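Local coordinates for protein intramolecular trans-sialidase (Macrobdella decora, PDB 3SLI) that cleaves sialic acid from sialoglycoconjugates by an intramolecular trans-sialidase reaction that releases 2,7-anhydro-Neu5Ac, at residues 3-8 with 176-181; 34-39 with 117-122. All blocks are in the same frame, centred on the assembly; numbering follows the deposited sequence.

Contact 1. Residues 3-8 with 176-181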
loop_
_atom_site.group_PDB
_atom_site.type_symbol
_atom_site.label_atom_id
_atom_site.label_comp_id
_atom_site.label_asym_id
_atom_site.label_seq_id
_atom_site.Cartn_x
_atom_site.Cartn_y
_atom_site.Cartn_z
ATOM N N GLU A 3 -5.610 -29.068 33.250
ATOM C CA GLU A 3 -4.752 -27.993 32.751
ATOM C C GLU A 3 -3.858 -28.476 31.612
ATOM O O GLU A 3 -3.229 -29.536 31.715
ATOM C CB GLU A 3 -3.869 -27.450 33.879
ATOM C CG GLU A 3 -4.602 -26.583 34.886
ATOM C CD GLU A 3 -5.139 -25.302 34.266
ATOM O OE1 GLU A 3 -4.359 -24.587 33.593
ATOM O OE2 GLU A 3 -6.342 -25.016 34.451
ATOM N N GLY A 4 -3.798 -27.700 30.533
ATOM C CA GLY A 4 -2.959 -28.070 29.412
ATOM C C GLY A 4 -3.737 -28.563 28.216
ATOM O O GLY A 4 -4.892 -28.199 28.013
ATOM N N ILE A 5 -3.095 -29.404 27.424
ATOM C CA ILE A 5 -3.695 -29.957 26.220
ATOM C C ILE A 5 -4.879 -30.895 26.469
ATOM O O ILE A 5 -4.743 -31.955 27.098
ATOM C CB ILE A 5 -2.622 -30.672 25.355
ATOM C CG1 ILE A 5 -1.488 -29.693 25.016
ATOM C CG2 ILE A 5 -3.238 -31.220 24.084
ATOM C CD1 ILE A 5 -0.327 -30.312 24.232
ATOM N N LEU A 6 -6.041 -30.485 25.968
ATOM C CA LEU A 6 -7.270 -31.260 26.075
ATOM C C LEU A 6 -7.432 -32.171 24.866
ATOM O O LEU A 6 -8.017 -33.246 24.963
ATOM C CB LEU A 6 -8.492 -30.330 26.141
ATOM C CG LEU A 6 -8.607 -29.323 27.285
ATOM C CD1 LEU A 6 -9.940 -28.588 27.180
ATOM C CD2 LEU A 6 -8.482 -30.044 28.639
ATOM N N MET A 7 -6.881 -31.751 23.729
ATOM C CA MET A 7 -7.029 -32.512 22.501
ATOM C C MET A 7 -5.930 -32.131 21.519
ATOM O O MET A 7 -5.529 -30.971 21.453
ATOM C CB MET A 7 -8.400 -32.168 21.903
ATOM C CG MET A 7 -8.855 -32.984 20.716
ATOM S SD MET A 7 -10.486 -32.395 20.146
ATOM C CE MET A 7 -11.603 -33.287 21.256
ATOM N N GLU A 8 -5.430 -33.114 20.781
ATOM C CA GLU A 8 -4.404 -32.882 19.782
ATOM C C GLU A 8 -4.641 -33.864 18.657
ATOM O O GLU A 8 -5.023 -35.014 18.893
ATOM C CB GLU A 8 -2.997 -33.059 20.356
ATOM C CG GLU A 8 -1.907 -32.766 19.330
ATOM C CD GLU A 8 -0.498 -32.839 19.889
ATOM O OE1 GLU A 8 -0.279 -32.422 21.047
ATOM O OE2 GLU A 8 0.402 -33.293 19.149
ATOM N N LYS A 176 -4.012 -28.264 18.305
ATOM C CA LYS A 176 -3.788 -28.434 19.735
ATOM C C LYS A 176 -4.774 -27.511 20.428
ATOM O O LYS A 176 -4.874 -26.325 20.085
ATOM C CB LYS A 176 -2.363 -28.029 20.125
ATOM C CG LYS A 176 -1.285 -29.028 19.747
ATOM C CD LYS A 176 0.086 -28.501 20.135
ATOM C CE LYS A 176 1.166 -29.556 19.932
ATOM N NZ LYS A 176 1.261 -30.029 18.519
ATOM N N VAL A 177 -5.534 -28.066 21.364
ATOM C CA VAL A 177 -6.522 -27.306 22.119
ATOM C C VAL A 177 -6.085 -27.342 23.584
ATOM O O VAL A 177 -5.937 -28.431 24.155
ATOM C CB VAL A 177 -7.935 -27.944 21.992
ATOM C CG1 VAL A 177 -8.969 -27.100 22.717
ATOM C CG2 VAL A 177 -8.315 -28.113 20.530
ATOM N N TYR A 178 -5.856 -26.160 24.163
ATOM C CA TYR A 178 -5.435 -25.989 25.562
ATOM C C TYR A 178 -6.557 -25.369 26.385
ATOM O O TYR A 178 -7.272 -24.494 25.901
ATOM C CB TYR A 178 -4.256 -25.016 25.655
ATOM C CG TYR A 178 -3.001 -25.439 24.945
ATOM C CD1 TYR A 178 -2.882 -25.310 23.563
ATOM C CD2 TYR A 178 -1.913 -25.946 25.659
ATOM C CE1 TYR A 178 -1.710 -25.675 22.905
ATOM C CE2 TYR A 178 -0.737 -26.314 25.016
ATOM C CZ TYR A 178 -0.642 -26.177 23.640
ATOM O OH TYR A 178 0.519 -26.543 22.995
ATOM N N SER A 179 -6.686 -25.782 27.640
ATOM C CA SER A 179 -7.700 -25.206 28.513
ATOM C C SER A 179 -7.180 -23.878 29.058
ATOM O O SER A 179 -7.950 -23.022 29.496
ATOM C CB SER A 179 -7.987 -26.145 29.690
ATOM O OG SER A 179 -6.826 -26.304 30.487
ATOM N N ASN A 180 -5.859 -23.734 29.068
ATOM C CA ASN A 180 -5.198 -22.533 29.572
ATOM C C ASN A 180 -4.922 -21.497 28.476
ATOM O O ASN A 180 -4.863 -21.828 27.286
ATOM C CB ASN A 180 -3.885 -22.920 30.277
ATOM C CG ASN A 180 -2.966 -23.749 29.396
ATOM O OD1 ASN A 180 -3.331 -24.830 28.947
ATOM N ND2 ASN A 180 -1.763 -23.249 29.154
ATOM N N ALA A 181 -4.755 -20.243 28.879
ATOM C CA ALA A 181 -4.478 -19.167 27.930
ATOM C C ALA A 181 -2.967 -18.967 27.773
ATOM O O ALA A 181 -2.303 -18.475 28.687
ATOM C CB ALA A 181 -5.152 -17.874 28.396
#
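The carbonyl oxygen of V177 takes two backbone N-H groups from 3-8. L6 N reaches V177 O at 2.7 Å, and M7 N adds a weak bond to the same oxygen. The CA-H of I5 also touches it. In return V177 N binds M7 O at 2.9 Å. Beyond the bulge S179 N donates to G4 O at 3.0 Å. S179 OG stands between its own backbone N and carbonyl carbon (chi1 63°), which turns it toward 3-8. There it accepts a weak bond from G4 N, while its stronger partner is P2 O. G4 CA lies 3.3 Å from N180 OD1.

I5, Y178, E8 and K176 share one face of the sheet. I5 and Y178 lie side by side, and I5 CG1 meets the ring obliquely, 3.5 Å from Y178 CE2. E8 and K176 also run alongside each other. E8 OE2 and K176 NZ form a long salt bridge of 3.4 Å, but D174 is the main partner of the ammonium. M7 and V177 point to the other face, where M7 also packs on helix 28-31. L6 is buried too, with CD1 4.0 Å from S179 CB.

The pairing shifts by one residue between I5 and M7. Two residues, L6 and M7, face the single V177, which is a classic beta bulge in an antiparallel pair. It joins the first and last strands of a jelly-roll sheet of the concanavalin-like type.

Contact 2. Residues 34-39 with 117-122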
loop_
_atom_site.group_PDB
_atom_site.type_symbol
_atom_site.label_atom_id
_atom_site.label_comp_id
_atom_site.label_asym_id
_atom_site.label_seq_id
_atom_site.Cartn_x
_atom_site.Cartn_y
_atom_site.Cartn_z
ATOM N N MET A 34 -15.334 -25.905 27.643
ATOM C CA MET A 34 -14.278 -24.924 27.913
ATOM C C MET A 34 -14.780 -23.560 28.373
ATOM O O MET A 34 -15.650 -22.952 27.737
ATOM C CB MET A 34 -13.403 -24.741 26.675
ATOM C CG MET A 34 -12.614 -25.972 26.312
ATOM S SD MET A 34 -11.808 -25.846 24.711
ATOM C CE MET A 34 -10.355 -24.866 25.135
ATOM N N THR A 35 -14.226 -23.074 29.476
ATOM C CA THR A 35 -14.600 -21.776 30.019
ATOM C C THR A 35 -13.686 -20.704 29.427
ATOM O O THR A 35 -13.976 -19.510 29.517
ATOM C CB THR A 35 -14.477 -21.763 31.556
ATOM O OG1 THR A 35 -13.152 -22.162 31.930
ATOM C CG2 THR A 35 -15.472 -22.736 32.168
ATOM N N GLN A 36 -12.577 -21.161 28.848
ATOM C CA GLN A 36 -11.565 -20.318 28.205
ATOM C C GLN A 36 -10.588 -21.281 27.530
ATOM O O GLN A 36 -10.855 -22.483 27.457
ATOM C CB GLN A 36 -10.809 -19.499 29.241
ATOM C CG GLN A 36 -10.001 -20.353 30.196
ATOM C CD GLN A 36 -8.818 -19.609 30.752
ATOM O OE1 GLN A 36 -8.778 -18.377 30.730
ATOM N NE2 GLN A 36 -7.825 -20.351 31.234
ATOM N N GLY A 37 -9.468 -20.768 27.024
ATOM C CA GLY A 37 -8.505 -21.653 26.395
ATOM C C GLY A 37 -7.751 -21.084 25.211
ATOM O O GLY A 37 -7.833 -19.892 24.918
ATOM N N THR A 38 -7.032 -21.955 24.514
ATOM C CA THR A 38 -6.246 -21.562 23.351
ATOM C C THR A 38 -6.331 -22.655 22.293
ATOM O O THR A 38 -6.270 -23.840 22.613
ATOM C CB THR A 38 -4.742 -21.381 23.714
ATOM O OG1 THR A 38 -4.614 -20.532 24.866
ATOM C CG2 THR A 38 -3.986 -20.747 22.547
ATOM N N ILE A 39 -6.519 -22.263 21.038
ATOM C CA ILE A 39 -6.564 -23.228 19.949
ATOM C C ILE A 39 -5.536 -22.790 18.930
ATOM O O ILE A 39 -5.473 -21.616 18.565
ATOM C CB ILE A 39 -7.936 -23.309 19.229
ATOM C CG1 ILE A 39 -9.040 -23.770 20.187
ATOM C CG2 ILE A 39 -7.848 -24.281 18.059
ATOM C CD1 ILE A 39 -9.787 -22.634 20.834
ATOM N N ALA A 117 -8.545 -17.300 24.142
ATOM C CA ALA A 117 -9.719 -16.843 24.893
ATOM C C ALA A 117 -9.262 -16.757 26.349
ATOM O O ALA A 117 -9.205 -17.761 27.062
ATOM C CB ALA A 117 -10.882 -17.828 24.739
ATOM N N ASP A 118 -8.939 -15.539 26.762
ATOM C CA ASP A 118 -8.403 -15.230 28.082
ATOM C C ASP A 118 -9.474 -14.752 29.067
ATOM O O ASP A 118 -9.813 -13.564 29.095
ATOM C CB ASP A 118 -7.333 -14.146 27.881
ATOM C CG ASP A 118 -6.466 -13.905 29.100
ATOM O OD1 ASP A 118 -6.841 -14.275 30.233
ATOM O OD2 ASP A 118 -5.390 -13.302 28.902
ATOM N N ALA A 119 -9.946 -15.659 29.919
ATOM C CA ALA A 119 -10.967 -15.323 30.909
ATOM C C ALA A 119 -10.505 -14.261 31.904
ATOM O O ALA A 119 -11.220 -13.298 32.166
ATOM C CB ALA A 119 -11.422 -16.575 31.643
ATOM N N ALA A 120 -9.294 -14.420 32.427
ATOM C CA ALA A 120 -8.740 -13.481 33.404
ATOM C C ALA A 120 -8.694 -12.045 32.890
ATOM O O ALA A 120 -8.945 -11.100 33.637
ATOM C CB ALA A 120 -7.341 -13.930 33.829
ATOM N N ASN A 121 -8.372 -11.875 31.615
ATOM C CA ASN A 121 -8.301 -10.535 31.055
ATOM C C ASN A 121 -9.524 -10.170 30.223
ATOM O O ASN A 121 -9.583 -9.074 29.660
ATOM C CB ASN A 121 -7.011 -10.361 30.254
ATOM C CG ASN A 121 -5.781 -10.315 31.148
ATOM O OD1 ASN A 121 -5.671 -9.462 32.020
ATOM N ND2 ASN A 121 -4.866 -11.247 30.949
ATOM N N LYS A 122 -10.499 -11.083 30.171
ATOM C CA LYS A 122 -11.745 -10.880 29.418
ATOM C C LYS A 122 -11.411 -10.360 28.017
ATOM O O LYS A 122 -11.970 -9.366 27.536
ATOM C CB LYS A 122 -12.644 -9.911 30.191
ATOM C CG LYS A 122 -13.174 -10.522 31.488
ATOM C CD LYS A 122 -13.555 -9.480 32.516
ATOM C CE LYS A 122 -14.373 -8.367 31.898
ATOM N NZ LYS A 122 -14.880 -7.381 32.901
HETATM O O HOH W 1 -7.437 -16.546 32.020
#
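Q36 reaches across to A119 with the end of its side chain. Its OE1 accepts a hydrogen bond from A119 N at 3.1 Å, and the donor lies in the plane of the amide carbonyl. With chi1 at 64° and the chain straight beyond CG, the amide is carried past the end of strand 107-118. The same OE1 lies 3.3 Å from A119 CB, so the methyl group packs beside the amide oxygen. Nearer the backbone, Q36 CB rests 3.2 Å from A117 O.

A water gives OE1 a second donor, at 2.6 Å from Q36 OE1. It also donates to D118 OD1 and accepts from A120 N. The glutamine is thereby tied to the turn both directly and through the water. At the other end of the amide, Q36 NE2 makes a weak bond to S179 O.

Next along the chain, G37 forms an antiparallel hydrogen-bonded pair with A117. G37 N meets A117 O at 3.0 Å, and A117 N meets G37 O at 2.8 Å. This pair lies at the end of two neighbouring strands of a concanavalin-like beta sandwich. G37 has no side chain, and the nearby M34 packs on V177 of strand 170-178.

The CB of D118 points away from 34-39, and its carboxylate organises the chain that follows. D118 OD1 accepts N121 N in an Asx motif, met from above the carboxylate plane. D118 OD2 takes N121 ND2 at 2.9 Å, with the carboxylate oxygen close to the amide plane of N121. Residues A119 to K122 form a type I turn, which leads into strand 123-128.

Overall arrangement
Contacts 1 and 2 lie in the same antiparallel sheet, with centres about 11 Å apart. Strands 5-14, 170-178, 37-45 and 107-118 are successive neighbours in it. Along the chain the order is 3-8, 34-39, 117-122, 176-181, so contact 2 falls between the two halves of contact 1. Strands 170-178 and 37-45 join the contacts directly. Y178 N lies 2.8 Å from T38 O, and N180 O lies 2.8 Å from T38 OG1, both probable hydrogen bonds. Contact 1 brings the first and last strands of the N-terminal sialidase domain together, and contact 2 joins strands 37-45 and 107-118. This lectin-like domain stands apart from the propeller that holds the 2,7-anhydro-Neu5Ac.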